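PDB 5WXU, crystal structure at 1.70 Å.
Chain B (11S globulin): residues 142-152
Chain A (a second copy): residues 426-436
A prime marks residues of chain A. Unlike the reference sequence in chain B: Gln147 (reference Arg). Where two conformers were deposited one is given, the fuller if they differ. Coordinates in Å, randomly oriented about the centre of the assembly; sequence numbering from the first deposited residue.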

# COMPACT_ATOMS: atom_id res chain seq x y z
N GLN B 142 -3.18 48.51 -6.06
CA GLN B 142 -3.83 47.98 -4.84
C GLN B 142 -4.20 46.46 -5.00
O GLN B 142 -4.36 45.75 -4.01
CB GLN B 142 -5.08 48.82 -4.44
CG GLN B 142 -4.83 50.16 -3.71
CD GLN B 142 -4.79 50.09 -2.17
OE1 GLN B 142 -4.54 51.10 -1.51
NE2 GLN B 142 -5.03 48.91 -1.60
N THR B 143 -4.34 45.98 -6.25
CA THR B 143 -4.60 44.57 -6.56
C THR B 143 -3.43 43.66 -6.20
O THR B 143 -3.59 42.44 -6.25
CB THR B 143 -4.91 44.37 -8.05
OG1 THR B 143 -5.34 43.01 -8.30
CG2 THR B 143 -3.70 44.63 -8.85
N PHE B 144 -2.25 44.24 -5.93
CA PHE B 144 -1.20 43.48 -5.26
C PHE B 144 -1.55 43.08 -3.83
O PHE B 144 -0.91 42.16 -3.33
CB PHE B 144 0.17 44.19 -5.32
CG PHE B 144 0.80 44.12 -6.66
CD1 PHE B 144 1.06 42.85 -7.25
CD2 PHE B 144 1.09 45.28 -7.40
CE1 PHE B 144 1.59 42.76 -8.53
CE2 PHE B 144 1.63 45.18 -8.68
CZ PHE B 144 1.89 43.92 -9.24
N ARG B 145 -2.53 43.72 -3.18
CA ARG B 145 -2.98 43.24 -1.86
C ARG B 145 -3.97 42.07 -2.09
O ARG B 145 -5.07 42.27 -2.52
CB ARG B 145 -3.60 44.33 -1.00
CG ARG B 145 -3.85 43.90 0.44
CD ARG B 145 -4.52 44.93 1.38
NE ARG B 145 -5.99 44.88 1.39
CZ ARG B 145 -6.79 45.57 0.56
NH1 ARG B 145 -6.29 46.41 -0.35
NH2 ARG B 145 -8.11 45.42 0.66
N ASP B 146 -3.54 40.85 -1.81
CA ASP B 146 -4.36 39.65 -2.23
C ASP B 146 -3.70 38.41 -1.63
O ASP B 146 -2.58 38.47 -1.15
CB ASP B 146 -4.33 39.49 -3.75
CG ASP B 146 -5.35 38.46 -4.29
OD1 ASP B 146 -6.31 38.10 -3.55
OD2 ASP B 146 -5.20 38.10 -5.47
N GLN B 147 -4.47 37.34 -1.54
CA GLN B 147 -3.88 36.07 -1.13
C GLN B 147 -4.47 35.08 -2.11
O GLN B 147 -5.67 35.12 -2.34
CB GLN B 147 -4.33 35.71 0.26
CG GLN B 147 -3.77 36.55 1.38
CD GLN B 147 -4.66 36.44 2.59
OE1 GLN B 147 -5.34 35.41 2.80
NE2 GLN B 147 -4.74 37.53 3.35
N HIS B 148 -3.66 34.19 -2.64
CA HIS B 148 -4.16 33.15 -3.50
C HIS B 148 -3.32 31.86 -3.35
O HIS B 148 -2.33 31.89 -2.65
CB HIS B 148 -4.30 33.63 -4.98
CG HIS B 148 -3.06 34.21 -5.58
ND1 HIS B 148 -1.98 33.44 -5.93
CD2 HIS B 148 -2.75 35.49 -5.92
CE1 HIS B 148 -1.03 34.23 -6.43
NE2 HIS B 148 -1.48 35.47 -6.45
N GLN B 149 -3.69 30.78 -4.02
CA GLN B 149 -2.82 29.61 -3.95
C GLN B 149 -1.58 29.81 -4.81
O GLN B 149 -1.58 30.63 -5.75
CB GLN B 149 -3.60 28.34 -4.31
CG GLN B 149 -4.59 27.94 -3.20
CD GLN B 149 -5.35 26.66 -3.48
OE1 GLN B 149 -5.08 25.96 -4.43
NE2 GLN B 149 -6.28 26.33 -2.61
N LYS B 150 -0.59 28.95 -4.59
CA LYS B 150 0.63 28.96 -5.36
C LYS B 150 0.35 28.92 -6.83
O LYS B 150 -0.49 28.14 -7.31
CB LYS B 150 1.53 27.76 -5.06
CG LYS B 150 2.54 27.57 -6.19
CD LYS B 150 3.51 26.46 -5.95
CE LYS B 150 4.70 26.46 -6.91
NZ LYS B 150 5.40 27.71 -7.35
N VAL B 151 1.13 29.70 -7.56
CA VAL B 151 1.09 29.68 -8.99
C VAL B 151 2.38 29.04 -9.48
O VAL B 151 3.37 28.97 -8.73
CB VAL B 151 0.76 31.08 -9.55
CG1 VAL B 151 -0.69 31.42 -9.08
CG2 VAL B 151 1.76 32.17 -9.14
N HIS B 152 2.31 28.50 -10.68
CA HIS B 152 3.39 27.74 -11.28
C HIS B 152 3.91 28.46 -12.49
O HIS B 152 3.13 28.92 -13.29
CB HIS B 152 2.92 26.39 -11.62
CG HIS B 152 2.38 25.62 -10.46
ND1 HIS B 152 3.15 24.75 -9.72
CD2 HIS B 152 1.14 25.60 -9.90
CE1 HIS B 152 2.39 24.22 -8.76
NE2 HIS B 152 1.20 24.75 -8.82
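Chain A 426-436: IRAVPLDVWIN

Chain A meets chain B through a turn between two helical segments. A weakly bonded helix ends near Ala428′, Val429′ and Pro430′ are extended, and a regular helix runs from Leu431′ to Asn436′ and beyond, with Pro430′ at its N-cap position. The two chains run in opposite directions: as chain B advances from Thr143 through Asp146 to His148, the nearest chain A residues by CA recede from Asp432′ through Leu431′ to Ala428′. The approach is tightest at the last pair, where His148 CA and Ala428′ CA are 4.5 Å apart. Together the stretches bury 452 Å².

Residues 142-144 have helical backbone angles, and here Thr143 points toward chain A. Thr143 OG1 lies 4.0 Å from Asp432′ CB and 4.2 Å from both Leu431′ CB and Ile435′ CD1, so the small side chain packs on the start of the helix, across Leu431′, Asp432′ and, one turn on, Ile435′. The hydroxyl pays for this place, since it is buried without a polar partner. Arg145 points away from chain A.

Asp146 is the polar anchor of this end. Leu431′ N donates to Asp146 OD2 at 2.8 Å with an angle of 164°. Amides in the first turn of a helix have no acceptor from a preceding turn, and a carboxylate suits that place well. Water 1 extends the arrangement, accepting from Asp432′ N at 2.7 Å and donating a weak bond to Asp146 OD2 at 3.4 Å. The side chain of Leu431′ also points toward chain B, with Leu431′ CB 3.5 Å from Asp146 OD2.

Gln147, which differs from the reference sequence, points sideways and makes no close side-chain contact with chain A. His148, in the strand, points toward the turn. Pro430′ CG sits over one face of the His148 ring, 3.5 Å from its centroid and 12° off the normal, a CH-pi contact in which a C-H-bearing carbon of the puckered proline ring rests on the flat imidazole. His148 ND1 donates to Gln149 O at 2.8 Å, which helps hold the imidazole in place, while His148 CB comes within 3.4 Å of Ala428′ O.

Gln149 N donates to Ala428′ O at 2.9 Å and 164°, a backbone bond that needs no particular side chain on either partner. Gln149 CD lies 3.6 Å from Ala428′ CB, so the glutamine side chain packs on the alanine methyl. Lys150 points away. Val151 turns back toward chain A, and Val151 CG1 reaches Pro430′ CG at 4.5 Å, adding a light apolar contact to the proline that His148 already covers.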

# COMPACT_ATOMS: atom_id res chain seq x y z
N ILE A 426 -12.82 30.56 -5.72
CA ILE A 426 -12.71 32.04 -5.96
C ILE A 426 -11.55 32.68 -5.18
O ILE A 426 -10.72 33.38 -5.79
CB ILE A 426 -14.03 32.75 -5.67
CG1 ILE A 426 -15.16 32.17 -6.49
CG2 ILE A 426 -13.90 34.26 -5.84
CD1 ILE A 426 -14.97 32.07 -7.98
N ARG A 427 -11.46 32.42 -3.86
CA ARG A 427 -10.31 32.85 -3.06
C ARG A 427 -8.97 32.37 -3.62
O ARG A 427 -8.00 33.10 -3.68
CB ARG A 427 -10.46 32.40 -1.61
CG ARG A 427 -11.50 33.21 -0.86
CD ARG A 427 -11.87 32.46 0.42
NE ARG A 427 -12.69 33.29 1.31
CZ ARG A 427 -12.23 34.00 2.34
NH1 ARG A 427 -10.94 34.08 2.65
NH2 ARG A 427 -13.11 34.68 3.09
N ALA A 428 -8.94 31.11 -4.05
CA ALA A 428 -7.69 30.49 -4.47
C ALA A 428 -7.01 31.05 -5.74
O ALA A 428 -5.84 30.81 -6.01
CB ALA A 428 -7.90 28.98 -4.57
N VAL A 429 -7.78 31.77 -6.54
CA VAL A 429 -7.44 32.29 -7.80
C VAL A 429 -7.14 33.75 -7.55
O VAL A 429 -7.81 34.39 -6.75
CB VAL A 429 -8.59 32.08 -8.79
CG1 VAL A 429 -8.36 32.79 -10.09
CG2 VAL A 429 -8.69 30.61 -9.12
N PRO A 430 -6.03 34.27 -8.13
CA PRO A 430 -5.76 35.70 -7.99
C PRO A 430 -6.88 36.66 -8.36
O PRO A 430 -7.60 36.49 -9.34
CB PRO A 430 -4.59 35.93 -8.95
CG PRO A 430 -3.88 34.55 -9.01
CD PRO A 430 -5.04 33.58 -8.99
N LEU A 431 -7.07 37.66 -7.53
CA LEU A 431 -8.09 38.70 -7.81
C LEU A 431 -8.09 39.18 -9.24
O LEU A 431 -9.16 39.38 -9.82
CB LEU A 431 -7.82 39.91 -6.95
CG LEU A 431 -8.57 40.33 -5.70
CD1 LEU A 431 -8.59 41.87 -5.81
CD2 LEU A 431 -9.98 39.82 -5.53
N ASP A 432 -6.90 39.37 -9.82
CA ASP A 432 -6.80 39.99 -11.13
C ASP A 432 -7.33 39.07 -12.20
O ASP A 432 -7.77 39.54 -13.25
CB ASP A 432 -5.35 40.51 -11.42
CG ASP A 432 -5.35 41.76 -12.40
OD1 ASP A 432 -6.39 42.45 -12.47
OD2 ASP A 432 -4.33 41.97 -13.08
N VAL A 433 -7.30 37.72 -11.98
CA VAL A 433 -7.91 36.87 -12.97
C VAL A 433 -9.40 37.15 -12.99
O VAL A 433 -10.01 37.21 -14.04
CB VAL A 433 -7.59 35.37 -12.65
CG1 VAL A 433 -8.40 34.39 -13.50
CG2 VAL A 433 -6.09 35.13 -12.69
N TRP A 434 -10.00 37.25 -11.83
CA TRP A 434 -11.44 37.45 -11.83
C TRP A 434 -11.84 38.87 -12.38
O TRP A 434 -12.81 38.95 -13.11
CB TRP A 434 -12.04 37.26 -10.46
CG TRP A 434 -11.76 35.90 -9.87
CD1 TRP A 434 -11.31 35.66 -8.61
CD2 TRP A 434 -12.07 34.62 -10.44
NE1 TRP A 434 -11.23 34.29 -8.39
CE2 TRP A 434 -11.71 33.65 -9.50
CE3 TRP A 434 -12.48 34.19 -11.69
CZ2 TRP A 434 -11.83 32.27 -9.76
CZ3 TRP A 434 -12.61 32.83 -11.95
CH2 TRP A 434 -12.32 31.89 -10.96
N ILE A 435 -11.03 39.86 -12.06
CA ILE A 435 -11.24 41.27 -12.60
C ILE A 435 -11.32 41.15 -14.12
O ILE A 435 -12.27 41.60 -14.79
CB ILE A 435 -10.12 42.19 -12.13
CG1 ILE A 435 -10.31 42.46 -10.64
CG2 ILE A 435 -10.04 43.51 -12.96
CD1 ILE A 435 -9.15 43.10 -9.98
N ASN A 436 -10.33 40.52 -14.70
CA ASN A 436 -10.29 40.36 -16.15
C ASN A 436 -11.33 39.47 -16.76
O ASN A 436 -11.94 39.81 -17.82
CB ASN A 436 -8.86 39.97 -16.55
CG ASN A 436 -7.94 41.16 -16.52
OD1 ASN A 436 -7.97 41.97 -17.49
ND2 ASN A 436 -7.19 41.35 -15.43
O HOH W 1 -4.49 39.34 -8.52